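Local coordinates for protein nucleoside diphosphate kinase (Pyrobaculum aerophilum, PDB 1XQI) that probably transfers the gamma phosphate of ATP to nucleoside diphosphates, through a phosphohistidine intermediate, to make nucleoside triphosphates, at residues I36-K41 and R149-I154. The protein carries 6 engineered substitutions. Residues are numbered along the deposited sequence; the frame is centred on the assembly and turned at random.
Sequences ISRFKK and RGDYSI. Engineered in segment 36-41: K40 (natural residue Glu).
R38 reaches from helix 32-42 to helix 148-152, and its guanidinium closes a salt bridge on D151. Both terminal nitrogens turn to one carboxylate oxygen: NH2 of R38 donates to OD1 of D151 over 3.0 Å at 154°, while NH1 of R38 adds a weak, more bent bond to the same OD1 at 3.3 Å. The grip is thus a fork on a single oxygen and not a paired, two-oxygen bridge. That oxygen lies close to the guanidinium plane and is met on its anti side, with the carboxylate turned 71° from the guanidinium. Y152 lies over one face of the guanidinium, with CE1 of its ring 3.6 Å from NH1 of R38; the two planes are inclined by 52°, which makes this an oblique contact and not a flat stack. Bends at chi2 and chi3 of R38 set the guanidinium edge toward D151 and a face toward Y152. Around this first shell, OD2 of D151 accepts the backbone N-H of G146, which holds the carboxylate from its other oxygen. Y152 packs on L31 and L170. R38 and F39 both touch I148, while F39 reaches L122 of the sheet. An alanine in place of R38 would probably leave D151 without its counter-charge from helix 32-42 and take away the group that CE1 of Y152 packs against. R149, on the same short helix, probably binds ATP, as in related kinases; its CB points away from helix 32-42. The contact is a largely polar clasp at the surface of the ferredoxin-like fold, and it joins helix 32-42 to the short helix that carries R149 through charge more than through buried area.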
# COMPACT_ATOMS: atom_id res chain seq x y z
N ILE A 36 -6.74 4.56 -4.22
CA ILE A 36 -5.45 4.88 -4.76
C ILE A 36 -5.62 5.32 -6.22
O ILE A 36 -5.02 6.32 -6.63
CB ILE A 36 -4.50 3.71 -4.64
CG1 ILE A 36 -4.15 3.53 -3.16
CG2 ILE A 36 -3.19 3.96 -5.46
CD1 ILE A 36 -3.17 2.40 -2.91
N SER A 37 -6.48 4.64 -6.99
CA SER A 37 -6.66 5.08 -8.38
C SER A 37 -7.13 6.56 -8.56
O SER A 37 -6.67 7.27 -9.46
CB SER A 37 -7.54 4.09 -9.14
OG SER A 37 -8.08 4.74 -10.28
N ARG A 38 -8.03 7.04 -7.71
CA ARG A 38 -8.50 8.42 -7.83
C ARG A 38 -7.37 9.41 -7.61
O ARG A 38 -7.33 10.46 -8.28
CB ARG A 38 -9.66 8.70 -6.90
CG ARG A 38 -10.52 7.51 -6.67
CD ARG A 38 -11.80 7.46 -7.49
NE ARG A 38 -12.78 8.35 -6.88
CZ ARG A 38 -14.10 8.20 -6.87
NH1 ARG A 38 -14.73 7.16 -7.45
NH2 ARG A 38 -14.80 9.14 -6.25
N PHE A 39 -6.42 9.09 -6.72
CA PHE A 39 -5.39 10.05 -6.40
C PHE A 39 -4.33 10.05 -7.51
O PHE A 39 -3.87 11.09 -7.96
CB PHE A 39 -4.79 9.77 -5.02
CG PHE A 39 -5.79 9.89 -3.87
CD1 PHE A 39 -5.89 8.89 -2.90
CD2 PHE A 39 -6.65 11.00 -3.76
CE1 PHE A 39 -6.79 9.02 -1.81
CE2 PHE A 39 -7.58 11.14 -2.69
CZ PHE A 39 -7.65 10.15 -1.71
N LYS A 40 -3.96 8.86 -7.98
CA LYS A 40 -3.04 8.70 -9.09
C LYS A 40 -3.58 9.44 -10.31
O LYS A 40 -2.84 10.14 -11.01
CB LYS A 40 -2.86 7.22 -9.44
CG LYS A 40 -2.26 7.00 -10.85
CD LYS A 40 -2.16 5.55 -11.24
CE LYS A 40 -3.39 5.05 -11.97
NZ LYS A 40 -3.25 3.55 -12.20
N LYS A 41 -4.89 9.32 -10.57
CA LYS A 41 -5.44 9.97 -11.73
C LYS A 41 -5.41 11.47 -11.65
O LYS A 41 -5.34 12.11 -12.67
CB LYS A 41 -6.82 9.44 -12.08
CG LYS A 41 -6.68 8.20 -12.84
CD LYS A 41 -7.93 7.34 -12.78
CE LYS A 41 -7.68 6.09 -13.69
NZ LYS A 41 -8.87 5.25 -13.68
N ARG A 149 -16.54 9.72 -0.66
CA ARG A 149 -17.53 9.34 0.32
C ARG A 149 -18.92 9.15 -0.34
O ARG A 149 -19.69 8.26 0.06
CB ARG A 149 -17.49 10.23 1.58
CG ARG A 149 -16.03 10.29 2.11
CD ARG A 149 -15.79 10.32 3.61
NE ARG A 149 -15.69 11.69 4.04
CZ ARG A 149 -14.86 12.21 4.96
NH1 ARG A 149 -13.99 11.47 5.68
NH2 ARG A 149 -14.95 13.51 5.18
N GLY A 150 -19.21 9.90 -1.41
CA GLY A 150 -20.52 9.70 -2.08
C GLY A 150 -20.57 8.45 -2.96
O GLY A 150 -21.62 7.83 -3.15
N ASP A 151 -19.45 8.07 -3.54
CA ASP A 151 -19.45 6.91 -4.41
C ASP A 151 -19.34 5.59 -3.65
O ASP A 151 -19.81 4.57 -4.16
CB ASP A 151 -18.39 6.98 -5.52
CG ASP A 151 -18.63 8.11 -6.48
OD1 ASP A 151 -17.63 8.66 -6.96
OD2 ASP A 151 -19.80 8.48 -6.76
N TYR A 152 -18.74 5.59 -2.46
CA TYR A 152 -18.43 4.30 -1.78
C TYR A 152 -19.11 4.02 -0.45
O TYR A 152 -18.81 3.03 0.22
CB TYR A 152 -16.92 4.06 -1.60
CG TYR A 152 -16.19 3.94 -2.90
CD1 TYR A 152 -15.48 5.01 -3.41
CD2 TYR A 152 -16.22 2.76 -3.62
CE1 TYR A 152 -14.81 4.90 -4.64
CE2 TYR A 152 -15.56 2.64 -4.84
CZ TYR A 152 -14.87 3.72 -5.34
OH TYR A 152 -14.23 3.60 -6.55
N SER A 153 -20.06 4.85 -0.06
CA SER A 153 -20.66 4.69 1.23
C SER A 153 -22.00 5.35 1.21
O SER A 153 -22.21 6.38 0.48
CB SER A 153 -19.76 5.32 2.32
OG SER A 153 -20.38 5.25 3.58
N ILE A 154 -22.91 4.78 2.02
CA ILE A 154 -24.29 5.24 2.17
C ILE A 154 -24.60 5.49 3.65
O ILE A 154 -25.78 5.50 4.05
CB ILE A 154 -25.32 4.19 1.58
CG1 ILE A 154 -25.19 2.85 2.29
CG2 ILE A 154 -25.11 4.05 0.08
CD1 ILE A 154 -26.11 1.72 1.75